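Local coordinates for peptidoglycan N-acetylglucosamine deacetylase (PDB 5JMU), which probably hydrolyses the N-acetyl groups of peptidoglycan N-acetylglucosamine, through the zinc-binding catalytic domain that makes up this chain, at residues K32-Q35 / G36-V40; D58-N61 / M62-E65; S163-Q166 / V167-N170; A195-Q198 / I199-G203. All coordinates share one frame; numbering follows the deposited sequence.

Interaction 1. Residues K32-Q35 / G36-V40; sequences KYTQ and GLLDV
Leu-37 N, Leu-38 N and Asp-39 N each donate back to a carbonyl four residues earlier, on Tyr-33, Thr-34 and Gln-35, and so wind up the first turns of helix 34-43. Of these bonds, Leu-38 N to Thr-34 O is the shortest at 2.9 Å. Water takes over one step earlier: it accepts from Gly-36 N at 2.9 Å and donates to Lys-32 O at 2.7 Å.

The leucine side chains pack against the Thr-34 carbonyl oxygen. Leu-37 CB comes to 3.4 Å from this oxygen, and Leu-38 CG reaches it at the same 3.4 Å because chi1 (-67°) holds CG beside the leucine's own backbone N. Leu-37 and Leu-38 both reach Phe-50 on the sheet. In a separate contact just before the helix, Lys-32 CG lies 3.4 Å above the plane of the Tyr-33 ring, over its centre.

Among the polar ends, the Asp-39 carboxylate folds back until CG is 3.4 Å from Gln-35 O, and its OD1 forms a salt bridge with Arg-69. Thr-34 OG1 bonds to Asp-187 OD2 and Gly-31 N, tying the start of the helix to two loops. This is the opening of the helix in a beta-alpha-beta unit, strand 21-27, helix 34-43 and strand 49-53, of the NodB-type deacetylase fold.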
ATOM      1  N   LYS A  32      13.139  -9.430  -3.334  1.00 14.73           N
ATOM      2  CA  LYS A  32      14.548  -9.534  -2.945  1.00 15.68           C
ATOM      3  C   LYS A  32      15.084  -8.285  -2.273  1.00 17.67           C
ATOM      4  O   LYS A  32      16.107  -8.379  -1.602  1.00 21.49           O
ATOM      5  CB  LYS A  32      15.422  -9.891  -4.165  1.00 21.72           C
ATOM      6  CG  LYS A  32      15.482  -8.840  -5.205  1.00 28.44           C
ATOM      7  CD  LYS A  32      16.370  -9.299  -6.375  1.00 37.55           C
ATOM      8  CE  LYS A  32      17.815  -9.479  -5.954  1.00 43.20           C
ATOM      9  NZ  LYS A  32      18.687  -9.798  -7.149  1.00 49.25           N
ATOM     10  N   TYR A  33      14.420  -7.132  -2.459  1.00 15.83           N
ATOM     11  CA  TYR A  33      14.894  -5.887  -1.869  1.00 15.33           C
ATOM     12  C   TYR A  33      14.215  -5.534  -0.559  1.00 17.04           C
ATOM     13  O   TYR A  33      14.585  -4.533   0.079  1.00 15.15           O
ATOM     14  CB  TYR A  33      14.718  -4.710  -2.868  1.00 15.77           C
ATOM     15  CG  TYR A  33      15.315  -5.071  -4.229  1.00 17.63           C
ATOM     16  CD1 TYR A  33      16.667  -5.294  -4.363  1.00 17.81           C
ATOM     17  CD2 TYR A  33      14.502  -5.241  -5.358  1.00 18.47           C
ATOM     18  CE1 TYR A  33      17.213  -5.659  -5.574  1.00 21.95           C
ATOM     19  CE2 TYR A  33      15.033  -5.599  -6.564  1.00 21.51           C
ATOM     20  CZ  TYR A  33      16.377  -5.798  -6.670  1.00 23.49           C
ATOM     21  OH  TYR A  33      16.926  -6.164  -7.873  1.00 29.58           O
ATOM     22  N   THR A  34      13.205  -6.310  -0.170  1.00 15.16           N
ATOM     23  CA  THR A  34      12.419  -5.994   1.009  1.00 13.84           C
ATOM     24  C   THR A  34      13.222  -6.040   2.304  1.00 16.04           C
ATOM     25  O   THR A  34      13.045  -5.155   3.141  1.00 14.08           O
ATOM     26  CB  THR A  34      11.191  -6.935   1.080  1.00 13.14           C
ATOM     27  OG1 THR A  34      10.443  -6.738  -0.141  1.00 13.90           O
ATOM     28  CG2 THR A  34      10.294  -6.610   2.331  1.00 12.04           C
ATOM     29  N   GLN A  35      14.074  -7.051   2.488  1.00 13.44           N
ATOM     30  CA  GLN A  35      14.868  -7.118   3.703  1.00 15.18           C
ATOM     31  C   GLN A  35      15.697  -5.822   3.892  1.00 17.86           C
ATOM     32  O   GLN A  35      15.743  -5.249   4.975  1.00 15.83           O
ATOM     33  CB  GLN A  35      15.794  -8.340   3.677  1.00 16.80           C
ATOM     34  CG  GLN A  35      16.737  -8.429   4.864  1.00 25.92           C
ATOM     35  CD  GLN A  35      16.014  -8.596   6.164  1.00 35.34           C
ATOM     36  OE1 GLN A  35      16.017  -7.697   7.016  1.00 41.31           O
ATOM     37  NE2 GLN A  35      15.384  -9.744   6.339  1.00 34.89           N
ATOM     38  N   GLY A  36      16.349  -5.374   2.825  1.00 17.06           N
ATOM     39  CA  GLY A  36      17.171  -4.181   2.887  1.00 17.16           C
ATOM     40  C   GLY A  36      16.341  -2.952   3.264  1.00 17.59           C
ATOM     41  O   GLY A  36      16.794  -2.089   4.011  1.00 17.12           O
ATOM     42  N   LEU A  37      15.118  -2.876   2.726  1.00 14.39           N
ATOM     43  CA  LEU A  37      14.177  -1.805   3.058  1.00 12.75           C
ATOM     44  C   LEU A  37      13.832  -1.877   4.553  1.00 15.75           C
ATOM     45  O   LEU A  37      13.813  -0.854   5.246  1.00 15.47           O
ATOM     46  CB  LEU A  37      12.909  -1.932   2.196  1.00 12.61           C
ATOM     47  CG  LEU A  37      11.769  -0.976   2.592  1.00 12.69           C
ATOM     48  CD1 LEU A  37      12.214   0.521   2.605  1.00 14.84           C
ATOM     49  CD2 LEU A  37      10.594  -1.170   1.628  1.00 13.49           C
ATOM     50  N   LEU A  38      13.549  -3.077   5.059  1.00 14.42           N
ATOM     51  CA  LEU A  38      13.246  -3.204   6.500  1.00 14.73           C
ATOM     52  C   LEU A  38      14.405  -2.706   7.382  1.00 14.88           C
ATOM     53  O   LEU A  38      14.193  -2.133   8.456  1.00 17.11           O
ATOM     54  CB  LEU A  38      12.905  -4.654   6.850  1.00 14.70           C
ATOM     55  CG  LEU A  38      11.612  -5.125   6.213  1.00 14.17           C
ATOM     56  CD1 LEU A  38      11.418  -6.598   6.652  1.00 17.68           C
ATOM     57  CD2 LEU A  38      10.446  -4.247   6.677  1.00 17.16           C
ATOM     58  N   ASP A  39      15.633  -2.927   6.929  1.00 15.79           N
ATOM     59  CA  ASP A  39      16.814  -2.518   7.664  1.00 15.21           C
ATOM     60  C   ASP A  39      16.888  -0.993   7.678  1.00 18.38           C
ATOM     61  O   ASP A  39      17.235  -0.376   8.690  1.00 17.86           O
ATOM     62  CB  ASP A  39      18.075  -3.112   7.007  1.00 17.98           C
ATOM     63  CG  ASP A  39      18.195  -4.618   7.219  1.00 24.66           C
ATOM     64  OD1 ASP A  39      17.496  -5.156   8.090  1.00 24.88           O
ATOM     65  OD2 ASP A  39      19.001  -5.264   6.515  1.00 27.88           O
ATOM     66  N   VAL A  40      16.582  -0.369   6.535  1.00 18.11           N
ATOM     67  CA  VAL A  40      16.571   1.108   6.488  1.00 16.74           C
ATOM     68  C   VAL A  40      15.492   1.690   7.414  1.00 16.95           C
ATOM     69  O   VAL A  40      15.748   2.658   8.151  1.00 16.22           O
ATOM     70  CB  VAL A  40      16.334   1.629   5.050  1.00 16.24           C
ATOM     71  CG1 VAL A  40      16.007   3.145   5.025  1.00 19.55           C
ATOM     72  CG2 VAL A  40      17.537   1.348   4.173  1.00 18.65           C
TER
HETATM   73  O   HOH W   1      17.098  -7.010   0.510  1.00 19.37           O

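Interaction 2. Residues D58-N61 / M62-E65; sequences DYQN and MIAE
Met-62 N and Ile-63 N bond three residues back, to Tyr-59 O and Gln-60 O, with both donors well above the carbonyl planes (47° for Met-62), whereas Glu-65 N takes the alpha-helical i to i+4 partner, Asn-61 O, at 3.2 Å. The two early bonds are of ordinary length, 2.9 Å from Met-62 N to Tyr-59 O and 3.0 Å from Ile-63 N to Gln-60 O; it is their i to i+3 pairing that sets this turn apart from the alpha-helical bond after it.

Asn-61 and Met-62, a selenomethionine in this model, lie side by side and point the same way. The methionine chain bends at both chi2 (-60°) and chi3 (91°), which curls CE round to 3.3 Å from Asn-61 ND2. Nearer the backbone, Met-62 CB sits 3.3 Å from Tyr-59 O, and its CG makes a looser contact with Tyr-59 CB at 4.4 Å.

Residues 58-65 carry the chain out of the loop after strand 49-53 and into helix 61-68, the crossover to the parallel strand 72-77 in the NodB fold. On another side of the turn, Ile-63 CB approaches Gln-60 O at 3.4 Å, with CG1 close behind, and the isoleucine packs on Met-99 of helix 89-107. The Gln-60 amide is held between Asn-54 OD1 and Gln-106 NE2. Glu-65 OE2 turns to Arg-69 NE in a salt bridge, and Ala-64 CB rests 3.4 Å from Asn-61 O.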
ATOM      1  N   ASP A  58       9.366 -16.928  -3.039  1.00 19.76           N
ATOM      2  CA  ASP A  58      10.675 -17.186  -2.422  1.00 19.12           C
ATOM      3  C   ASP A  58      10.980 -16.179  -1.300  1.00 16.58           C
ATOM      4  O   ASP A  58      11.986 -16.323  -0.599  1.00 19.35           O
ATOM      5  CB  ASP A  58      11.829 -17.125  -3.439  1.00 24.67           C
ATOM      6  CG  ASP A  58      11.851 -18.297  -4.393  1.00 40.52           C
ATOM      7  OD1 ASP A  58      11.198 -19.331  -4.129  1.00 44.80           O
ATOM      8  OD2 ASP A  58      12.560 -18.175  -5.416  1.00 50.71           O
ATOM      9  N   TYR A  59      10.139 -15.157  -1.152  1.00 19.61           N
ATOM     10  CA  TYR A  59      10.336 -14.132  -0.103  1.00 16.04           C
ATOM     11  C   TYR A  59       9.131 -14.054   0.815  1.00 15.87           C
ATOM     12  O   TYR A  59       8.935 -13.059   1.542  1.00 16.27           O
ATOM     13  CB  TYR A  59      10.636 -12.760  -0.762  1.00 14.58           C
ATOM     14  CG  TYR A  59      11.958 -12.847  -1.445  1.00 17.06           C
ATOM     15  CD1 TYR A  59      13.128 -12.685  -0.731  1.00 15.57           C
ATOM     16  CD2 TYR A  59      12.045 -13.163  -2.791  1.00 18.17           C
ATOM     17  CE1 TYR A  59      14.352 -12.807  -1.346  1.00 20.45           C
ATOM     18  CE2 TYR A  59      13.269 -13.282  -3.406  1.00 21.58           C
ATOM     19  CZ  TYR A  59      14.409 -13.095  -2.686  1.00 26.17           C
ATOM     20  OH  TYR A  59      15.639 -13.243  -3.281  1.00 30.46           O
ATOM     21  N   GLN A  60       8.304 -15.096   0.818  1.00 14.76           N
ATOM     22  CA  GLN A  60       7.040 -15.025   1.568  1.00 13.62           C
ATOM     23  C   GLN A  60       7.234 -14.813   3.090  1.00 14.91           C
ATOM     24  O   GLN A  60       6.405 -14.151   3.745  1.00 13.78           O
ATOM     25  CB  GLN A  60       6.218 -16.275   1.306  1.00 20.83           C
ATOM     26  CG  GLN A  60       4.738 -16.104   1.539  1.00 24.48           C
ATOM     27  CD  GLN A  60       4.004 -17.435   1.476  1.00 28.50           C
ATOM     28  OE1 GLN A  60       3.974 -18.172   2.454  1.00 32.52           O
ATOM     29  NE2 GLN A  60       3.443 -17.765   0.315  1.00 19.76           N
ATOM     30  N   ASN A  61       8.332 -15.346   3.636  1.00 15.48           N
ATOM     31  CA  ASN A  61       8.612 -15.146   5.055  1.00 14.83           C
ATOM     32  C   ASN A  61       8.882 -13.696   5.423  1.00 14.52           C
ATOM     33  O   ASN A  61       8.829 -13.346   6.608  1.00 15.37           O
ATOM     34  CB  ASN A  61       9.798 -15.995   5.473  1.00 15.45           C
ATOM     35  CG  ASN A  61      11.056 -15.607   4.715  1.00 20.38           C
ATOM     36  OD1 ASN A  61      11.026 -15.479   3.482  1.00 20.64           O
ATOM     37  ND2 ASN A  61      12.177 -15.395   5.445  1.00 21.17           N
HETATM   38  N   MSE A  62       9.130 -12.831   4.422  1.00 12.51           N
HETATM   39  CA  MSE A  62       9.258 -11.398   4.743  1.00 12.30           C
HETATM   40  C   MSE A  62       7.974 -10.788   5.242  1.00 14.68           C
HETATM   41  O   MSE A  62       8.010  -9.751   5.914  1.00 14.79           O
HETATM   42  CB  MSE A  62       9.748 -10.596   3.550  1.00 15.66           C
HETATM   43  CG  MSE A  62      11.189 -10.841   3.169  1.00 18.70           C
HETATM   44 SE   MSE A  62      12.465 -10.412   4.603  0.71 27.06          SE
HETATM   45  CE  MSE A  62      12.571 -12.088   5.450  1.00 31.49           C
ATOM     46  N   ILE A  63       6.839 -11.423   4.948  1.00 11.98           N
ATOM     47  CA  ILE A  63       5.568 -10.924   5.479  1.00 13.14           C
ATOM     48  C   ILE A  63       5.576 -11.080   7.014  1.00 11.74           C
ATOM     49  O   ILE A  63       5.162 -10.170   7.747  1.00 13.46           O
ATOM     50  CB  ILE A  63       4.397 -11.669   4.867  1.00 13.00           C
ATOM     51  CG1 ILE A  63       4.328 -11.332   3.387  1.00 10.84           C
ATOM     52  CG2 ILE A  63       3.059 -11.370   5.616  1.00 13.33           C
ATOM     53  CD1 ILE A  63       3.314 -12.227   2.601  1.00 14.94           C
ATOM     54  N   ALA A  64       6.046 -12.230   7.492  1.00 11.81           N
ATOM     55  CA  ALA A  64       6.208 -12.420   8.931  1.00 14.12           C
ATOM     56  C   ALA A  64       7.150 -11.374   9.509  1.00 15.00           C
ATOM     57  O   ALA A  64       6.894 -10.835  10.562  1.00 15.00           O
ATOM     58  CB  ALA A  64       6.729 -13.849   9.253  1.00 14.53           C
ATOM     59  N   GLU A  65       8.259 -11.108   8.824  1.00 13.66           N
ATOM     60  CA  GLU A  65       9.228 -10.118   9.325  1.00 16.84           C
ATOM     61  C   GLU A  65       8.648  -8.694   9.347  1.00 14.38           C
ATOM     62  O   GLU A  65       8.946  -7.908  10.269  1.00 14.35           O
ATOM     63  CB  GLU A  65      10.508 -10.159   8.470  1.00 17.02           C
ATOM     64  CG  GLU A  65      11.698  -9.465   9.132  1.00 18.15           C
ATOM     65  CD  GLU A  65      12.160 -10.097  10.461  1.00 20.65           C
ATOM     66  OE1 GLU A  65      11.910 -11.296  10.720  1.00 26.08           O
ATOM     67  OE2 GLU A  65      12.803  -9.378  11.261  1.00 26.83           O
TER

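Interaction 3. Residues S163-Q166 / V167-N170; sequences STEQ and VVQN
Glu-165 leaves the helix with CG opposite its backbone N (chi1 -173°) and then bends at chi2 (49°), while Gln-169 folds the other way at its own chi2 (-51°), and the two ends meet across one turn. Gln-169 NE2 donates to Glu-165 OE2 at 2.8 Å in a nearly straight bond. The acceptor lies in the amide plane, the oxygen is approached almost end-on to its C-O bond, and carboxylate and amide are nearly coplanar, which probably limits the rotation of both groups.

Ser-163 is the N-cap and forms a capping box with Gln-166. Gln-166 N donates to Ser-163 OG at 3.0 Å, and, in one of the two conformers of the glutamine, Ser-163 N returns a bond to a lone pair of Gln-166 OE1 at 2.9 Å. Helix 164-175, begun by this cap, is the crossover between strands 152-153 and 180-186 in a beta-alpha-beta unit. The valines sit against the first-turn carbonyls: Val-167 CG2 is 3.5 Å from Ser-163 O, and Val-168 CG2 is 3.4 Å from Thr-164 O.

Asn-170 lays its amide carbon CG 3.1 Å from Gln-166 O and sends ND2 on to Ser-154 O. An alanine here removes the amide, and Ser-154 O would probably be left without this donor. Thr-164 OG1 bonds to Phe-191 O.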
ATOM      1  N   SER A 163      15.329   7.556 -11.977  1.00 19.68           N
ATOM      2  CA  SER A 163      16.448   7.372 -11.082  1.00 20.43           C
ATOM      3  C   SER A 163      16.014   7.434  -9.621  1.00 19.01           C
ATOM      4  O   SER A 163      14.921   7.920  -9.272  1.00 17.53           O
ATOM      5  CB  SER A 163      17.501   8.433 -11.337  1.00 21.85           C
ATOM      6  OG  SER A 163      17.045   9.684 -10.859  1.00 20.44           O
ATOM      7  N   THR A 164      16.889   6.904  -8.772  1.00 17.76           N
ATOM      8  CA  THR A 164      16.660   7.012  -7.353  1.00 15.65           C
ATOM      9  C   THR A 164      16.477   8.464  -6.946  1.00 15.36           C
ATOM     10  O   THR A 164      15.551   8.790  -6.163  1.00 15.33           O
ATOM     11  CB  THR A 164      17.813   6.381  -6.575  1.00 17.24           C
ATOM     12  OG1 THR A 164      17.763   4.967  -6.765  1.00 18.20           O
ATOM     13  CG2 THR A 164      17.669   6.658  -5.046  1.00 18.25           C
ATOM     14  N   GLU A 165      17.340   9.341  -7.463  1.00 17.17           N
ATOM     15  CA  GLU A 165      17.233  10.753  -7.130  1.00 16.78           C
ATOM     16  C   GLU A 165      15.904  11.335  -7.581  1.00 16.98           C
ATOM     17  O   GLU A 165      15.329  12.189  -6.881  1.00 17.51           O
ATOM     18  CB  GLU A 165      18.394  11.531  -7.746  1.00 19.72           C
ATOM     19  CG  GLU A 165      18.451  12.992  -7.293  1.00 26.88           C
ATOM     20  CD  GLU A 165      18.340  13.163  -5.754  1.00 50.57           C
ATOM     21  OE1 GLU A 165      19.131  12.530  -4.998  1.00 43.74           O
ATOM     22  OE2 GLU A 165      17.443  13.928  -5.305  1.00 50.23           O
ATOM     23  N   GLN A 166      15.380  10.887  -8.727  1.00 16.50           N
ATOM     24  CA  GLN A 166      14.098  11.401  -9.169  0.62 16.88           C
ATOM     25  C   GLN A 166      12.959  10.934  -8.243  1.00 16.76           C
ATOM     26  O   GLN A 166      12.004  11.702  -7.985  1.00 15.84           O
ATOM     27  CB  GLN A 166      13.865  10.987 -10.620  0.62 16.45           C
ATOM     28  CG  GLN A 166      14.812  11.665 -11.626  0.62 23.94           C
ATOM     29  CD  GLN A 166      14.629  11.175 -13.076  0.62 27.63           C
ATOM     30  OE1 GLN A 166      14.912  10.019 -13.401  0.62 24.64           O
ATOM     31  NE2 GLN A 166      14.146  12.062 -13.944  0.62 34.06           N
ATOM     32  N   VAL A 167      13.053   9.700  -7.721  1.00 13.79           N
ATOM     33  CA  VAL A 167      12.043   9.214  -6.779  1.00 12.86           C
ATOM     34  C   VAL A 167      12.086  10.085  -5.528  1.00 14.28           C
ATOM     35  O   VAL A 167      11.049  10.506  -5.003  1.00 12.38           O
ATOM     36  CB  VAL A 167      12.247   7.708  -6.405  1.00 12.73           C
ATOM     37  CG1 VAL A 167      11.298   7.286  -5.265  1.00 13.06           C
ATOM     38  CG2 VAL A 167      12.052   6.782  -7.613  1.00 13.71           C
ATOM     39  N   VAL A 168      13.297  10.367  -5.045  1.00 15.86           N
ATOM     40  CA  VAL A 168      13.422  11.213  -3.862  1.00 13.21           C
ATOM     41  C   VAL A 168      12.702  12.557  -4.097  1.00 15.19           C
ATOM     42  O   VAL A 168      11.888  13.000  -3.273  1.00 13.78           O
ATOM     43  CB  VAL A 168      14.911  11.439  -3.480  1.00 14.10           C
ATOM     44  CG1 VAL A 168      14.992  12.459  -2.326  1.00 18.27           C
ATOM     45  CG2 VAL A 168      15.544  10.088  -3.058  1.00 17.63           C
ATOM     46  N   GLN A 169      13.003  13.207  -5.210  1.00 15.17           N
ATOM     47  CA  GLN A 169      12.443  14.522  -5.498  1.00 15.27           C
ATOM     48  C   GLN A 169      10.929  14.443  -5.697  1.00 14.94           C
ATOM     49  O   GLN A 169      10.208  15.332  -5.277  1.00 14.59           O
ATOM     50  CB  GLN A 169      13.088  15.137  -6.740  1.00 16.03           C
ATOM     51  CG  GLN A 169      14.549  15.490  -6.498  1.00 22.84           C
ATOM     52  CD  GLN A 169      14.720  16.326  -5.244  1.00 31.83           C
ATOM     53  OE1 GLN A 169      13.993  17.305  -5.035  1.00 34.18           O
ATOM     54  NE2 GLN A 169      15.673  15.940  -4.391  1.00 35.69           N
ATOM     55  N   ASN A 170      10.444  13.356  -6.296  1.00 13.86           N
ATOM     56  CA  ASN A 170       9.004  13.228  -6.529  1.00 13.66           C
ATOM     57  C   ASN A 170       8.245  13.111  -5.220  1.00 13.94           C
ATOM     58  O   ASN A 170       7.200  13.742  -5.030  1.00 13.85           O
ATOM     59  CB  ASN A 170       8.686  11.994  -7.373  1.00 12.40           C
ATOM     60  CG  ASN A 170       9.046  12.175  -8.836  1.00 18.27           C
ATOM     61  OD1 ASN A 170       9.175  13.305  -9.310  1.00 22.13           O
ATOM     62  ND2 ASN A 170       9.200  11.073  -9.557  1.00 15.65           N
TER

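Interaction 4. Residues A195-Q198 / I199-G203; sequences AVEQ and IIQWG
Ile-200 reaches back over Val-196 on the buried side of helix 196-205, which lies against strand 21-27 of the parallel sheet in the NodB-type fold. Its CB sits 3.6 Å from Val-196 O, the carbonyl that also receives Ile-200 N. With chi1 at -68°, CG1 stays beside the backbone N and is 3.5 Å from the same Val-196 O. The tip, CD1, then crosses to Val-196 CG1 at 3.6 Å. The isoleucine also packs on Leu-24 of the sheet and on Leu-41 and Tyr-44. Cutting it back to an alanine would probably open a gap beside Val-196 CG1 and lose this contact with the sheet.

One residue earlier, Ile-199 repeats the pattern, with CG1 3.4 Å from Ala-195 O and CD1 4.0 Å from Ala-195 CB.

Glu-197 OE2 turns to Tyr-44 OH and Lys-43 NZ, so its carboxylate is engaged outside the helix. Gln-201 instead lies back along the turn: its CD is 4.0 Å from Glu-197 CG, and its CG comes within 3.2 Å of Glu-197 O.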
ATOM      1  N   ALA A 195      15.651   5.003  -2.458  1.00 14.90           N
ATOM      2  CA  ALA A 195      15.279   6.389  -2.214  1.00 17.43           C
ATOM      3  C   ALA A 195      14.771   6.627  -0.789  1.00 14.49           C
ATOM      4  O   ALA A 195      14.683   7.753  -0.326  1.00 13.71           O
ATOM      5  CB  ALA A 195      14.191   6.808  -3.212  1.00 13.67           C
ATOM      6  N   VAL A 196      14.401   5.559  -0.099  1.00 13.85           N
ATOM      7  CA  VAL A 196      13.625   5.724   1.134  1.00 14.67           C
ATOM      8  C   VAL A 196      14.454   6.427   2.225  1.00 14.60           C
ATOM      9  O   VAL A 196      13.934   7.308   2.944  1.00 14.01           O
ATOM     10  CB  VAL A 196      13.122   4.362   1.638  1.00 13.16           C
ATOM     11  CG1 VAL A 196      12.539   4.475   3.066  1.00 12.51           C
ATOM     12  CG2 VAL A 196      12.063   3.815   0.653  1.00 13.13           C
ATOM     13  N   GLU A 197      15.745   6.104   2.304  1.00 13.80           N
ATOM     14  CA  GLU A 197      16.576   6.758   3.309  1.00 13.86           C
ATOM     15  C   GLU A 197      16.587   8.302   3.217  1.00 16.27           C
ATOM     16  O   GLU A 197      16.382   9.022   4.222  1.00 14.80           O
ATOM     17  CB  GLU A 197      18.019   6.203   3.260  1.00 15.73           C
ATOM     18  CG  GLU A 197      18.928   6.881   4.280  1.00 17.16           C
ATOM     19  CD  GLU A 197      20.227   6.114   4.535  1.00 24.38           C
ATOM     20  OE1 GLU A 197      20.797   5.536   3.583  1.00 30.22           O
ATOM     21  OE2 GLU A 197      20.676   6.102   5.693  1.00 23.16           O
ATOM     22  N   GLN A 198      16.821   8.834   2.018  1.00 16.28           N
ATOM     23  CA  GLN A 198      16.814  10.281   1.836  1.00 14.82           C
ATOM     24  C   GLN A 198      15.431  10.878   2.063  1.00 13.10           C
ATOM     25  O   GLN A 198      15.337  11.986   2.597  1.00 16.27           O
ATOM     26  CB  GLN A 198      17.290  10.634   0.453  1.00 15.44           C
ATOM     27  CG  GLN A 198      18.780  10.551   0.288  1.00 20.52           C
ATOM     28  CD  GLN A 198      19.107  10.616  -1.196  1.00 23.35           C
ATOM     29  OE1 GLN A 198      19.280  11.701  -1.763  1.00 31.08           O
ATOM     30  NE2 GLN A 198      19.145   9.464  -1.847  1.00 21.54           N
ATOM     31  N   ILE A 199      14.370  10.146   1.679  1.00 13.78           N
ATOM     32  CA  ILE A 199      13.013  10.620   1.922  1.00 13.76           C
ATOM     33  C   ILE A 199      12.766  10.769   3.434  1.00 12.52           C
ATOM     34  O   ILE A 199      12.231  11.792   3.884  1.00 13.73           O
ATOM     35  CB  ILE A 199      11.979   9.652   1.275  1.00 11.60           C
ATOM     36  CG1 ILE A 199      12.016   9.811  -0.259  1.00 12.36           C
ATOM     37  CG2 ILE A 199      10.554   9.917   1.780  1.00 12.44           C
ATOM     38  CD1 ILE A 199      11.360   8.583  -1.016  1.00 13.34           C
ATOM     39  N   ILE A 200      13.162   9.770   4.213  1.00 12.07           N
ATOM     40  CA  ILE A 200      13.013   9.850   5.668  1.00 12.19           C
ATOM     41  C   ILE A 200      13.888  10.976   6.268  1.00 12.60           C
ATOM     42  O   ILE A 200      13.404  11.744   7.139  1.00 14.37           O
ATOM     43  CB  ILE A 200      13.334   8.515   6.332  1.00 12.76           C
ATOM     44  CG1 ILE A 200      12.249   7.479   5.968  1.00 13.12           C
ATOM     45  CG2 ILE A 200      13.372   8.705   7.873  1.00 17.90           C
ATOM     46  CD1 ILE A 200      12.649   6.044   6.343  1.00 16.08           C
ATOM     47  N   GLN A 201      15.135  11.072   5.828  1.00 13.86           N
ATOM     48  CA  GLN A 201      15.991  12.139   6.329  1.00 14.31           C
ATOM     49  C   GLN A 201      15.341  13.502   6.092  1.00 14.41           C
ATOM     50  O   GLN A 201      15.290  14.341   6.999  1.00 16.61           O
ATOM     51  CB  GLN A 201      17.361  12.108   5.646  1.00 15.30           C
ATOM     52  CG  GLN A 201      18.198  10.908   6.117  1.00 20.88           C
ATOM     53  CD  GLN A 201      19.496  10.732   5.337  1.00 22.30           C
ATOM     54  OE1 GLN A 201      19.573  11.011   4.154  1.00 27.94           O
ATOM     55  NE2 GLN A 201      20.505  10.238   6.009  1.00 26.72           N
ATOM     56  N   TRP A 202      14.852  13.714   4.878  1.00 14.40           N
ATOM     57  CA  TRP A 202      14.233  15.001   4.573  1.00 14.89           C
ATOM     58  C   TRP A 202      12.975  15.229   5.425  1.00 15.64           C
ATOM     59  O   TRP A 202      12.783  16.304   6.017  1.00 15.49           O
ATOM     60  CB  TRP A 202      13.880  15.100   3.082  1.00 14.48           C
ATOM     61  CG  TRP A 202      13.245  16.407   2.772  1.00 16.75           C
ATOM     62  CD1 TRP A 202      13.879  17.583   2.430  1.00 20.63           C
ATOM     63  CD2 TRP A 202      11.849  16.701   2.810  1.00 18.08           C
ATOM     64  NE1 TRP A 202      12.951  18.578   2.263  1.00 24.30           N
ATOM     65  CE2 TRP A 202      11.699  18.059   2.464  1.00 20.96           C
ATOM     66  CE3 TRP A 202      10.706  15.936   3.067  1.00 22.00           C
ATOM     67  CZ2 TRP A 202      10.437  18.674   2.409  1.00 22.19           C
ATOM     68  CZ3 TRP A 202       9.472  16.541   3.006  1.00 25.29           C
ATOM     69  CH2 TRP A 202       9.346  17.879   2.669  1.00 22.80           C
ATOM     70  N   GLY A 203      12.114  14.222   5.477  1.00 15.23           N
ATOM     71  CA  GLY A 203      10.866  14.395   6.196  1.00 13.85           C
ATOM     72  C   GLY A 203      11.141  14.679   7.661  1.00 14.60           C
ATOM     73  O   GLY A 203      10.572  15.624   8.231  1.00 13.61           O
TER

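How the interactions relate
Interaction 1 is the middle piece, touching interaction 2 through Leu-38 CD1 and Glu-65 CG at 3.8 Å, and interaction 4 through Leu-37 CD1 and Val-196 CG2, also at 3.8 Å. Arg-69 ties the first pair further, since it pairs with both Asp-39 and Glu-65. Interactions 3 and 4, centres about 10 Å apart, meet where Val-168 CG2 packs 3.6 Å from Ala-195 CB. Interactions 2 and 3 stand farthest apart, about 27 Å between centres. The zinc ion, held by Asp-28, His-76 and His-80, lies about 13 Å from the Thr-34 side chain and about 14 Å from that of Ile-63; interactions 3 and 4 are away from it.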